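Local coordinates for fibronectin type III domain-containing protein (Simiduia agarivorans, PDB 6P2K) that probably hydrolyses xyloglucan as a glycoside hydrolase of family 74, through the beta-propeller part of a longer protein that also carries fibronectin type III domains, at residues I313-Y317 with A328-N332; D322-Y327 with W390-K394; N476-A481 with V494-P500; R571-P577 with D617-W623; G698-K702 with I771-M776. One frame throughout, in Å; residues are numbered along the deposited sequence.

Contact 1. Residues I313-Y317 with A328-N332; sequences IWDSY and ATPPN
This is a loop-on-loop contact at the end of a propeller blade. Residues 313-317 leave the blade's last strand, 304-314. Residues 328-332 lie in the loop that leads to the next blade, which starts at strand 336-338. The chain turns a corner at Ile313. Ile313 and Trp314 both face Leu292, a classic beta bulge. Beyond Trp314 the backbone stays extended but irregular. Ser316 (phi/psi -51/147) lies nearest Pro330, CA to CA 4.3 Å. The peptide bond before Pro330 is cis; Pro330 and Pro331 both have the ring pucker C-gamma exo. One hydrogen bond joins the segments: Tyr317 N donates to Thr329 OG1 at 2.9 Å, nearly straight at 175°. Thr329 has chi1 t. Pro331 gives the largest buried patch. Its CG sits over the face of the Trp314 six-membered ring, 3.8 Å from the centroid, a CH-pi contact. Trp314 takes chi1 t (-158°) to present that face. Pro331 CD also lies 3.4 Å from Asp315 O. Pro330 CG touches Ser316 OG at 3.7 Å. Asp315 OD1 accepts from Ser316 N at 2.7 Å, a local bond. Trp314 also stacks with Trp371 of the next blade and meets Trp321 edge-to-face. The arrangement is a proline-tryptophan CH-pi pair next to a cis peptide bond between Thr329 and Pro330, set in a connection between successive blades of a beta-propeller.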
# COMPACT_ATOMS: atom_id res chain seq x y z
N ILE B 313 31.13 6.70 35.02
CA ILE B 313 30.87 8.01 34.45
C ILE B 313 30.54 7.93 32.97
O ILE B 313 30.18 8.95 32.36
CB ILE B 313 32.07 8.95 34.68
CG1 ILE B 313 33.33 8.39 34.02
CG2 ILE B 313 32.30 9.15 36.17
CD1 ILE B 313 34.44 9.40 33.87
N TRP B 314 30.63 6.74 32.37
CA TRP B 314 30.29 6.48 30.99
C TRP B 314 29.78 5.04 30.93
O TRP B 314 30.37 4.16 31.56
CB TRP B 314 31.50 6.68 30.07
CG TRP B 314 31.18 6.95 28.63
CD1 TRP B 314 29.97 7.28 28.09
CD2 TRP B 314 32.11 6.91 27.54
NE1 TRP B 314 30.09 7.45 26.73
CE2 TRP B 314 31.39 7.23 26.37
CE3 TRP B 314 33.48 6.63 27.44
CZ2 TRP B 314 32.00 7.28 25.12
CZ3 TRP B 314 34.08 6.68 26.20
CH2 TRP B 314 33.34 7.01 25.05
N ASP B 315 28.70 4.81 30.19
CA ASP B 315 28.01 3.53 30.30
C ASP B 315 27.35 3.18 28.97
O ASP B 315 27.55 3.86 27.96
CB ASP B 315 26.99 3.57 31.45
CG ASP B 315 26.79 2.22 32.10
OD1 ASP B 315 27.18 1.20 31.50
OD2 ASP B 315 26.25 2.19 33.23
N SER B 316 26.55 2.11 28.99
CA SER B 316 25.82 1.65 27.82
C SER B 316 25.05 2.79 27.17
O SER B 316 24.58 3.71 27.85
CB SER B 316 24.84 0.53 28.20
OG SER B 316 25.47 -0.42 29.04
N TYR B 317 24.93 2.73 25.85
CA TYR B 317 24.18 3.74 25.12
C TYR B 317 22.73 3.77 25.60
O TYR B 317 22.04 2.75 25.59
CB TYR B 317 24.24 3.45 23.62
CG TYR B 317 23.45 4.44 22.79
CD1 TYR B 317 23.91 5.73 22.59
CD2 TYR B 317 22.25 4.07 22.19
CE1 TYR B 317 23.19 6.64 21.83
CE2 TYR B 317 21.53 4.96 21.43
CZ TYR B 317 22.00 6.25 21.25
OH TYR B 317 21.28 7.15 20.49
N ALA B 328 29.02 1.28 18.88
CA ALA B 328 29.94 0.49 19.71
C ALA B 328 29.58 0.73 21.17
O ALA B 328 30.03 1.71 21.77
CB ALA B 328 31.39 0.87 19.42
N THR B 329 28.77 -0.16 21.73
CA THR B 329 28.26 0.01 23.08
C THR B 329 28.20 -1.34 23.79
O THR B 329 27.87 -2.36 23.16
CB THR B 329 26.86 0.65 23.07
OG1 THR B 329 26.31 0.65 24.40
CG2 THR B 329 25.92 -0.10 22.13
N PRO B 330 28.56 -1.40 25.09
CA PRO B 330 29.14 -0.32 25.89
C PRO B 330 30.50 0.12 25.36
O PRO B 330 31.11 -0.62 24.60
CB PRO B 330 29.29 -0.95 27.28
CG PRO B 330 28.30 -2.05 27.31
CD PRO B 330 28.27 -2.59 25.91
N PRO B 331 30.95 1.32 25.73
CA PRO B 331 32.29 1.74 25.30
C PRO B 331 33.35 0.80 25.86
O PRO B 331 33.26 0.33 26.99
CB PRO B 331 32.43 3.15 25.89
CG PRO B 331 31.04 3.57 26.26
CD PRO B 331 30.30 2.32 26.59
N ASN B 332 34.36 0.51 25.04
CA ASN B 332 35.60 -0.10 25.51
C ASN B 332 36.61 1.04 25.64
O ASN B 332 37.23 1.45 24.66
CB ASN B 332 36.09 -1.19 24.56
CG ASN B 332 37.58 -1.48 24.74
OD1 ASN B 332 38.35 -1.45 23.79
ND2 ASN B 332 37.98 -1.76 25.98

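Contact 2. Residues D322-Y327 with W390-K394; sequences DIGWDY and WPTYK
An irregular loop, 322-327, joining two propeller blades between strands 304-314 and 336-338, is filled by two aromatics of strand 390-394, in a later sheet. Tyr393 (chi1 m, -72°) and Trp390 (chi1 m, -49°) both point toward the loop. The closest CA pair is Trp325 with Tyr393, 6.0 Å. The Tyr393 ring lies flat against bare backbone at Gly324 (phi/psi 69/-160). Gly324 CA is 3.7 Å from its centroid, a CH-pi contact. Trp325 CB, 3.9 Å from Tyr393 CD1, borders the same hollow. The Trp325 indole NE1 bonds Gly12 O instead. Tyr327 and Trp390 form an offset edge-to-face pair, Tyr327 edge toward Trp390 face, centroids 5.6 Å apart, planes at 82°. Ile323 CG2 reaches Trp390 CZ3 at 4.4 Å. Asn501 of a second subunit packs on Tyr393. Asp322 OD1 accepts from Gly324 N at 2.9 Å, an Asx turn, and from Tyr393 OH at 2.6 Å. Water 1 donates to Tyr393 OH at 2.6 Å. One carboxylate oxygen thus shapes the loop and fixes the tyrosine filling it.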
# COMPACT_ATOMS: atom_id res chain seq x y z
N ASP B 322 25.99 11.06 21.80
CA ASP B 322 25.98 10.77 20.37
C ASP B 322 26.97 9.64 20.09
O ASP B 322 28.19 9.83 20.14
CB ASP B 322 26.34 12.01 19.57
CG ASP B 322 26.44 11.74 18.07
OD1 ASP B 322 25.86 10.74 17.60
OD2 ASP B 322 27.10 12.54 17.37
N ILE B 323 26.44 8.45 19.78
CA ILE B 323 27.30 7.31 19.49
C ILE B 323 27.95 7.41 18.11
O ILE B 323 28.85 6.62 17.80
CB ILE B 323 26.51 6.00 19.65
CG1 ILE B 323 27.46 4.81 19.84
CG2 ILE B 323 25.57 5.78 18.46
CD1 ILE B 323 26.83 3.61 20.51
N GLY B 324 27.54 8.38 17.30
CA GLY B 324 28.14 8.51 15.98
C GLY B 324 27.74 7.36 15.07
O GLY B 324 26.75 6.66 15.30
N TRP B 325 28.54 7.16 14.02
CA TRP B 325 28.22 6.08 13.09
C TRP B 325 28.58 4.72 13.65
O TRP B 325 27.93 3.72 13.31
CB TRP B 325 28.92 6.30 11.74
CG TRP B 325 30.43 6.24 11.73
CD1 TRP B 325 31.29 7.30 11.69
CD2 TRP B 325 31.25 5.06 11.73
NE1 TRP B 325 32.59 6.86 11.67
CE2 TRP B 325 32.60 5.49 11.69
CE3 TRP B 325 30.98 3.69 11.75
CZ2 TRP B 325 33.67 4.59 11.69
CZ3 TRP B 325 32.05 2.80 11.75
CH2 TRP B 325 33.37 3.26 11.72
N ASP B 326 29.59 4.65 14.52
CA ASP B 326 30.10 3.38 15.05
C ASP B 326 29.28 3.01 16.28
O ASP B 326 29.58 3.42 17.40
CB ASP B 326 31.58 3.50 15.37
CG ASP B 326 32.23 2.16 15.66
OD1 ASP B 326 31.54 1.12 15.56
OD2 ASP B 326 33.43 2.14 16.00
N TYR B 327 28.24 2.21 16.07
CA TYR B 327 27.39 1.74 17.17
C TYR B 327 28.19 0.74 18.00
O TYR B 327 28.07 -0.48 17.86
CB TYR B 327 26.09 1.14 16.63
CG TYR B 327 25.03 0.94 17.69
CD1 TYR B 327 24.20 1.99 18.06
CD2 TYR B 327 24.86 -0.29 18.32
CE1 TYR B 327 23.23 1.82 19.03
CE2 TYR B 327 23.88 -0.47 19.28
CZ TYR B 327 23.08 0.59 19.64
OH TYR B 327 22.11 0.42 20.60
N TRP B 390 18.63 7.27 12.43
CA TRP B 390 20.03 7.56 12.69
C TRP B 390 20.57 8.50 11.64
O TRP B 390 20.35 8.27 10.44
CB TRP B 390 20.86 6.28 12.70
CG TRP B 390 20.27 5.20 13.54
CD1 TRP B 390 19.35 4.26 13.16
CD2 TRP B 390 20.55 4.95 14.92
NE1 TRP B 390 19.05 3.44 14.22
CE2 TRP B 390 19.77 3.84 15.32
CE3 TRP B 390 21.39 5.56 15.87
CZ2 TRP B 390 19.80 3.33 16.61
CZ3 TRP B 390 21.42 5.04 17.16
CH2 TRP B 390 20.63 3.94 17.51
N PRO B 391 21.28 9.56 12.02
CA PRO B 391 21.90 10.43 11.03
C PRO B 391 23.00 9.72 10.28
O PRO B 391 23.57 8.73 10.75
CB PRO B 391 22.46 11.60 11.86
CG PRO B 391 21.94 11.39 13.26
CD PRO B 391 21.65 9.94 13.40
N THR B 392 23.30 10.22 9.08
CA THR B 392 24.57 9.88 8.47
C THR B 392 25.66 10.78 9.04
O THR B 392 25.38 11.85 9.59
CB THR B 392 24.50 10.02 6.94
OG1 THR B 392 24.26 11.39 6.60
CG2 THR B 392 23.39 9.15 6.37
N TYR B 393 26.91 10.34 8.92
CA TYR B 393 28.02 11.00 9.58
C TYR B 393 29.16 11.24 8.60
O TYR B 393 29.53 10.33 7.85
CB TYR B 393 28.51 10.19 10.78
CG TYR B 393 27.57 10.21 11.96
CD1 TYR B 393 26.50 9.33 12.04
CD2 TYR B 393 27.74 11.12 12.99
CE1 TYR B 393 25.63 9.35 13.11
CE2 TYR B 393 26.89 11.15 14.07
CZ TYR B 393 25.83 10.27 14.13
OH TYR B 393 24.97 10.30 15.21
N LYS B 394 29.72 12.44 8.63
CA LYS B 394 30.92 12.76 7.88
C LYS B 394 32.11 12.88 8.83
O LYS B 394 31.96 13.27 9.99
CB LYS B 394 30.75 14.06 7.08
CG LYS B 394 30.55 15.31 7.92
CD LYS B 394 30.35 16.52 7.02
CE LYS B 394 30.17 17.78 7.84
NZ LYS B 394 29.84 18.94 6.96
O HOH W 1 23.79 8.09 15.95

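Contact 3. Residues N476-A481 with V494-P500; sequences NGRLWA and VELAGGP
Leu479, Ala481, Leu496 and Ala497 form the apolar part. Ala481 CB meets Leu496 CD1 at 3.7 Å, and Leu479 CB meets Ala497 CB at 4.4 Å. Leu496 packs on helix 539-547. On the other face Glu495 CB sits 3.5 Å above the centroid of the Trp480 six-membered ring (CH-pi). The strands are antiparallel, axes at 132° and 4.5 Å apart. Ala481 pairs with Val494 (N to O 2.9 Å, O to N 3.0 Å). Leu479 O accepts from Leu496 N at 2.7 Å and weakly from Ala497 N at 3.5 Å; Leu479 N donates to Ala497 O at 2.9 Å. The chain turns a corner at Ala497; Gly498 (94/-145) and Gly499 (76/176) follow, and Gly498 pairs with Arg478, CA to CA 4.4 Å. Gly499 N donates to Gly477 O at 2.8 Å. At the polar edge Arg478 (chi1 m) NH1 salt-bridges Glu495 OE2 at 2.7 Å. This is the outer hairpin of a four-stranded propeller blade, with Leu496 and Ala497 opposite Leu479 in a classic beta bulge.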
# COMPACT_ATOMS: atom_id res chain seq x y z
N ASN B 476 32.18 -16.89 6.40
CA ASN B 476 31.72 -17.67 5.25
C ASN B 476 31.35 -16.73 4.11
O ASN B 476 31.36 -15.50 4.25
CB ASN B 476 30.54 -18.56 5.62
CG ASN B 476 29.53 -17.86 6.50
OD1 ASN B 476 28.93 -16.85 6.11
ND2 ASN B 476 29.35 -18.37 7.71
N GLY B 477 31.04 -17.33 2.96
CA GLY B 477 30.61 -16.57 1.80
C GLY B 477 29.10 -16.41 1.77
O GLY B 477 28.36 -17.38 1.93
N ARG B 478 28.66 -15.17 1.58
CA ARG B 478 27.24 -14.84 1.43
C ARG B 478 27.11 -13.77 0.36
O ARG B 478 27.84 -12.78 0.38
CB ARG B 478 26.62 -14.33 2.73
CG ARG B 478 26.70 -15.24 3.93
CD ARG B 478 26.06 -14.53 5.11
NE ARG B 478 26.10 -15.31 6.35
CZ ARG B 478 25.05 -15.96 6.84
NH1 ARG B 478 23.89 -15.95 6.20
NH2 ARG B 478 25.17 -16.64 7.98
N LEU B 479 26.16 -13.95 -0.55
CA LEU B 479 25.90 -12.98 -1.61
C LEU B 479 24.66 -12.17 -1.24
O LEU B 479 23.57 -12.72 -1.10
CB LEU B 479 25.70 -13.70 -2.95
CG LEU B 479 25.45 -12.81 -4.17
CD1 LEU B 479 26.70 -12.04 -4.54
CD2 LEU B 479 24.97 -13.67 -5.32
N TRP B 480 24.85 -10.86 -1.07
CA TRP B 480 23.76 -9.94 -0.75
C TRP B 480 23.54 -8.98 -1.91
O TRP B 480 24.46 -8.68 -2.68
CB TRP B 480 24.04 -9.16 0.53
CG TRP B 480 24.13 -10.01 1.76
CD1 TRP B 480 25.16 -10.82 2.12
CD2 TRP B 480 23.14 -10.13 2.80
NE1 TRP B 480 24.88 -11.45 3.32
CE2 TRP B 480 23.65 -11.03 3.75
CE3 TRP B 480 21.88 -9.55 3.01
CZ2 TRP B 480 22.94 -11.38 4.90
CZ3 TRP B 480 21.18 -9.90 4.15
CH2 TRP B 480 21.71 -10.81 5.08
N ALA B 481 22.31 -8.49 -2.03
CA ALA B 481 21.92 -7.61 -3.12
C ALA B 481 21.04 -6.49 -2.60
O ALA B 481 20.11 -6.74 -1.83
CB ALA B 481 21.19 -8.39 -4.22
N VAL B 494 19.03 -7.81 0.77
CA VAL B 494 18.50 -9.16 0.88
C VAL B 494 19.60 -10.14 0.53
O VAL B 494 20.45 -9.86 -0.33
CB VAL B 494 17.26 -9.38 -0.02
CG1 VAL B 494 16.12 -8.47 0.40
CG2 VAL B 494 17.62 -9.17 -1.49
N GLU B 495 19.61 -11.29 1.21
CA GLU B 495 20.61 -12.32 0.96
C GLU B 495 20.12 -13.26 -0.14
O GLU B 495 19.02 -13.81 -0.04
CB GLU B 495 20.92 -13.11 2.23
CG GLU B 495 22.01 -14.16 2.03
CD GLU B 495 22.17 -15.07 3.22
OE1 GLU B 495 21.15 -15.58 3.73
OE2 GLU B 495 23.32 -15.27 3.66
N LEU B 496 20.95 -13.46 -1.16
CA LEU B 496 20.57 -14.28 -2.30
C LEU B 496 21.13 -15.70 -2.26
O LEU B 496 20.47 -16.62 -2.76
CB LEU B 496 21.02 -13.61 -3.61
CG LEU B 496 20.20 -12.41 -4.07
CD1 LEU B 496 20.74 -11.86 -5.39
CD2 LEU B 496 18.72 -12.78 -4.21
N ALA B 497 22.31 -15.91 -1.67
CA ALA B 497 22.94 -17.22 -1.73
C ALA B 497 24.04 -17.31 -0.68
O ALA B 497 24.52 -16.30 -0.16
CB ALA B 497 23.52 -17.50 -3.12
N GLY B 498 24.44 -18.55 -0.39
CA GLY B 498 25.56 -18.79 0.50
C GLY B 498 25.19 -19.01 1.95
O GLY B 498 24.14 -19.60 2.25
N GLY B 499 26.04 -18.54 2.86
CA GLY B 499 25.85 -18.76 4.27
C GLY B 499 26.23 -20.18 4.65
O GLY B 499 26.58 -21.00 3.80
N PRO B 500 26.18 -20.49 5.95
CA PRO B 500 26.53 -21.85 6.38
C PRO B 500 25.54 -22.91 5.92
O PRO B 500 25.90 -24.09 5.87
CB PRO B 500 26.57 -21.75 7.91
CG PRO B 500 25.73 -20.55 8.23
CD PRO B 500 25.90 -19.60 7.08

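Contact 4. Residues R571-P577 with D617-W623; sequences RKIAPHP and DAEVEAW
The first strands of two successive blades run side by side here, at 15° and 6.1 Å between axes. No backbone hydrogen bond joins them; side chains fill the gap. Asp617, at the corner before its strand, salt-bridges through OD1 to Arg571 NE at 3.0 Å. Ala618 points away, but its carbonyl O lies 3.2 Å from Arg571 CG. Glu619 is level with Lys572, CA to CA 5.5 Å. Its OE2 lies 2.8 Å from water 2, which accepts from Arg571 NH1 at 3.2 Å. The Glu619 carboxylate is also held by the backbone N of Gly695 and Ser696, and Arg571 NH2 by Thr744 O. Val620 (chi1 p) sets CG1 4.0 Å from Ala574 CB, with Val620 O 3.3 Å from Lys572 CG. Glu621 turns OE2 back to Lys572 NZ, a 2.9 Å salt bridge. Ala622 CB faces Ala574 CB and Pro577 CD, each at 4.2 Å. Trp623 C meets Pro577 CG at 3.7 Å. Lys572 lies about 4 Å from the zinc ligand Asp513, side chain to side chain. Strand 572-575 is thus flanked by 618-623 of the following blade and by 511-516 of the preceding one, while 582-588 pairs with it within its own blade.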
# COMPACT_ATOMS: atom_id res chain seq x y z
N ARG B 571 41.51 -13.68 -5.89
CA ARG B 571 41.63 -12.35 -5.31
C ARG B 571 40.86 -11.31 -6.11
O ARG B 571 40.31 -10.37 -5.52
CB ARG B 571 43.11 -11.95 -5.21
CG ARG B 571 43.36 -10.50 -4.80
CD ARG B 571 42.92 -10.23 -3.37
NE ARG B 571 43.33 -8.90 -2.92
CZ ARG B 571 42.68 -7.78 -3.20
NH1 ARG B 571 41.56 -7.82 -3.92
NH2 ARG B 571 43.14 -6.62 -2.75
N LYS B 572 40.80 -11.45 -7.43
CA LYS B 572 40.03 -10.55 -8.27
C LYS B 572 39.52 -11.32 -9.48
O LYS B 572 40.25 -12.11 -10.08
CB LYS B 572 40.87 -9.35 -8.73
CG LYS B 572 40.18 -8.50 -9.79
CD LYS B 572 40.50 -7.03 -9.65
CE LYS B 572 39.61 -6.20 -10.56
NZ LYS B 572 40.17 -4.84 -10.78
N ILE B 573 38.25 -11.09 -9.82
CA ILE B 573 37.64 -11.65 -11.01
C ILE B 573 37.49 -10.53 -12.03
O ILE B 573 36.97 -9.46 -11.71
CB ILE B 573 36.27 -12.29 -10.70
CG1 ILE B 573 36.43 -13.43 -9.69
CG2 ILE B 573 35.62 -12.80 -11.97
CD1 ILE B 573 35.11 -14.00 -9.21
N ALA B 574 37.95 -10.79 -13.26
CA ALA B 574 37.92 -9.80 -14.34
C ALA B 574 37.14 -10.38 -15.51
O ALA B 574 37.72 -11.04 -16.40
CB ALA B 574 39.34 -9.41 -14.76
N PRO B 575 35.83 -10.18 -15.56
CA PRO B 575 35.06 -10.64 -16.72
C PRO B 575 35.44 -9.87 -17.97
O PRO B 575 35.81 -8.70 -17.92
CB PRO B 575 33.60 -10.36 -16.32
CG PRO B 575 33.64 -10.16 -14.82
CD PRO B 575 34.97 -9.54 -14.55
N HIS B 576 35.36 -10.57 -19.10
CA HIS B 576 35.76 -9.98 -20.37
C HIS B 576 34.87 -8.77 -20.68
O HIS B 576 33.66 -8.81 -20.45
CB HIS B 576 35.65 -11.03 -21.48
CG HIS B 576 36.29 -10.63 -22.78
ND1 HIS B 576 35.77 -9.66 -23.60
CD2 HIS B 576 37.41 -11.09 -23.39
CE1 HIS B 576 36.54 -9.53 -24.67
NE2 HIS B 576 37.54 -10.39 -24.57
N PRO B 577 35.45 -7.68 -21.19
CA PRO B 577 34.66 -6.44 -21.31
C PRO B 577 33.54 -6.51 -22.34
O PRO B 577 32.56 -5.77 -22.20
CB PRO B 577 35.72 -5.39 -21.69
CG PRO B 577 36.85 -6.17 -22.28
CD PRO B 577 36.87 -7.46 -21.51
N ASP B 617 47.72 -11.13 -2.83
CA ASP B 617 46.89 -10.02 -3.26
C ASP B 617 47.07 -9.70 -4.74
O ASP B 617 46.86 -8.57 -5.18
CB ASP B 617 47.16 -8.79 -2.40
CG ASP B 617 46.68 -8.96 -0.97
OD1 ASP B 617 45.45 -9.11 -0.77
OD2 ASP B 617 47.52 -8.96 -0.05
N ALA B 618 47.46 -10.71 -5.53
CA ALA B 618 47.64 -10.53 -6.96
C ALA B 618 46.31 -10.22 -7.64
O ALA B 618 45.28 -10.82 -7.32
CB ALA B 618 48.27 -11.78 -7.57
N GLU B 619 46.35 -9.29 -8.59
CA GLU B 619 45.15 -8.83 -9.28
C GLU B 619 45.28 -9.02 -10.78
O GLU B 619 46.38 -9.08 -11.33
CB GLU B 619 44.87 -7.35 -8.98
CG GLU B 619 44.38 -7.06 -7.59
CD GLU B 619 44.38 -5.58 -7.29
OE1 GLU B 619 45.32 -4.90 -7.77
OE2 GLU B 619 43.47 -5.10 -6.59
N VAL B 620 44.13 -9.09 -11.44
CA VAL B 620 44.04 -9.06 -12.90
C VAL B 620 42.91 -8.12 -13.29
O VAL B 620 41.89 -8.03 -12.58
CB VAL B 620 43.84 -10.47 -13.49
CG1 VAL B 620 42.50 -11.06 -13.05
CG2 VAL B 620 43.95 -10.44 -15.01
N GLU B 621 43.10 -7.40 -14.38
CA GLU B 621 42.08 -6.50 -14.92
C GLU B 621 41.99 -6.69 -16.43
O GLU B 621 43.01 -6.80 -17.10
CB GLU B 621 42.40 -5.03 -14.61
CG GLU B 621 41.30 -4.04 -15.02
CD GLU B 621 40.39 -3.65 -13.87
OE1 GLU B 621 40.62 -2.56 -13.29
OE2 GLU B 621 39.45 -4.42 -13.55
N ALA B 622 40.76 -6.71 -16.94
CA ALA B 622 40.51 -6.83 -18.37
C ALA B 622 39.61 -5.68 -18.80
O ALA B 622 38.57 -5.44 -18.17
CB ALA B 622 39.87 -8.18 -18.72
N TRP B 623 39.99 -4.99 -19.86
CA TRP B 623 39.21 -3.86 -20.35
C TRP B 623 39.52 -3.64 -21.82
O TRP B 623 40.49 -4.18 -22.36
CB TRP B 623 39.47 -2.60 -19.52
CG TRP B 623 40.75 -1.88 -19.84
CD1 TRP B 623 40.89 -0.80 -20.65
CD2 TRP B 623 42.06 -2.19 -19.34
NE1 TRP B 623 42.21 -0.41 -20.69
CE2 TRP B 623 42.95 -1.25 -19.90
CE3 TRP B 623 42.57 -3.17 -18.48
CZ2 TRP B 623 44.32 -1.26 -19.62
CZ3 TRP B 623 43.93 -3.18 -18.21
CH2 TRP B 623 44.78 -2.23 -18.79
O HOH W 2 40.83 -5.46 -5.90
O HOH W 3 36.04 -6.75 -16.23

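Contact 5. Residues G698-K702 with I771-M776; sequences GAGNK and ISGMNM
Residues 698-702 hold a type II' beta turn, Ala699 to Lys702, that closes the hairpin of strands 697-699 and 702-709. Gly700 (57/-129) and Asn701 (-100/26) are its corners. Ala699 N bonds Lys702 O at 3.0 Å, and Lys702 N bonds Ala699 O at 2.9 Å. The irregular tail 771-776, which follows strand 765-770 of the next propeller blade, passes along this turn. The closest CA pair is Gly700 with Met776, 4.5 Å. Gly700 CA lies 3.2 Å from Asn775 O; a CB there would clash with that oxygen. Asn701 (chi1 p) mimics a backbone partner: OD1 accepts from Asn775 N at 3.1 Å, and ND2 donates weakly to Gly773 O at 3.4 Å. Asn701 N also bonds Asn775 O weakly, 3.4 Å. Met774, extended with all chi angles t, sets CE 3.7 Å from Ala699 CB and SD 3.7 Å from Lys702 CG. Phe748 of strand 745-751 packs on both Ala699 and Met774. Lys702 NZ bonds Thr722 OG1 and donates to water 4 at 2.9 Å, and that water donates to Ser772 O at 2.8 Å.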
# COMPACT_ATOMS: atom_id res chain seq x y z
N GLY B 698 42.83 -0.81 -14.58
CA GLY B 698 42.99 -0.39 -15.96
C GLY B 698 41.67 0.04 -16.56
O GLY B 698 40.64 -0.59 -16.32
N ALA B 699 41.68 1.13 -17.32
CA ALA B 699 40.51 1.62 -18.02
C ALA B 699 40.96 2.64 -19.05
O ALA B 699 41.83 3.47 -18.76
CB ALA B 699 39.49 2.25 -17.06
N GLY B 700 40.38 2.58 -20.25
CA GLY B 700 40.76 3.50 -21.30
C GLY B 700 42.25 3.42 -21.58
O GLY B 700 42.82 2.34 -21.77
N ASN B 701 42.91 4.58 -21.58
CA ASN B 701 44.35 4.67 -21.78
C ASN B 701 45.11 4.82 -20.47
O ASN B 701 46.22 5.37 -20.46
CB ASN B 701 44.68 5.83 -22.72
CG ASN B 701 44.24 7.18 -22.17
OD1 ASN B 701 43.47 7.25 -21.21
ND2 ASN B 701 44.72 8.25 -22.78
N LYS B 702 44.55 4.33 -19.36
CA LYS B 702 45.14 4.56 -18.04
C LYS B 702 45.30 3.24 -17.28
O LYS B 702 44.41 2.38 -17.31
CB LYS B 702 44.29 5.53 -17.22
CG LYS B 702 44.16 6.92 -17.82
CD LYS B 702 45.48 7.69 -17.78
CE LYS B 702 45.39 8.97 -18.60
NZ LYS B 702 46.60 9.83 -18.45
N ILE B 771 41.71 12.53 -12.50
CA ILE B 771 42.63 11.97 -13.49
C ILE B 771 42.47 12.75 -14.79
O ILE B 771 41.37 12.79 -15.36
CB ILE B 771 42.38 10.47 -13.73
CG1 ILE B 771 42.57 9.68 -12.43
CG2 ILE B 771 43.29 9.94 -14.83
CD1 ILE B 771 43.99 9.65 -11.92
N SER B 772 43.55 13.37 -15.25
CA SER B 772 43.50 14.22 -16.43
C SER B 772 44.00 13.47 -17.66
O SER B 772 44.76 12.50 -17.57
CB SER B 772 44.33 15.49 -16.22
OG SER B 772 45.66 15.18 -15.83
N GLY B 773 43.54 13.92 -18.82
CA GLY B 773 43.95 13.32 -20.08
C GLY B 773 43.51 11.89 -20.27
O GLY B 773 44.18 11.14 -21.00
N MET B 774 42.42 11.48 -19.64
CA MET B 774 41.88 10.14 -19.82
C MET B 774 40.90 10.11 -20.98
O MET B 774 40.09 11.03 -21.16
CB MET B 774 41.19 9.67 -18.53
CG MET B 774 40.78 8.22 -18.55
SD MET B 774 40.66 7.52 -16.90
CE MET B 774 40.26 5.82 -17.29
N ASN B 775 40.98 9.05 -21.79
CA ASN B 775 40.04 8.82 -22.87
C ASN B 775 39.45 7.42 -22.78
O ASN B 775 40.16 6.45 -22.48
CB ASN B 775 40.71 9.05 -24.24
CG ASN B 775 41.25 10.47 -24.37
OD1 ASN B 775 40.54 11.42 -24.06
ND2 ASN B 775 42.49 10.62 -24.84
N MET B 776 38.16 7.32 -23.06
CA MET B 776 37.39 6.10 -22.88
C MET B 776 36.72 5.75 -24.20
O MET B 776 36.46 6.63 -25.03
CB MET B 776 36.31 6.27 -21.80
CG MET B 776 36.82 6.66 -20.44
SD MET B 776 37.27 5.20 -19.48
CE MET B 776 35.66 4.41 -19.35
O HOH W 4 47.21 11.75 -16.40

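Contacts 1 and 2 interlock. Their segments alternate along the chain, so 313-332 is pinned within itself and then to strand 388-395. They touch through Ile323, whose CD1 lies 3.9 Å from Thr329 CB. Contacts 4 and 5 also meet: Trp623 NE1 probably bonds Gly700 O at 3.0 Å, and Glu621 OE1 probably bonds Gly698 N at 3.1 Å. Four successive blades are joined in this way. Contact 3 stands apart, about 10 Å from contact 4 at the nearest atoms. Contacts 3 and 4 lie about 11 Å (from Leu479) and 6 Å (from Lys572) from bound zinc. Contacts 1 and 5, with centres 48 Å apart, lie on opposite sides of the chain's centre.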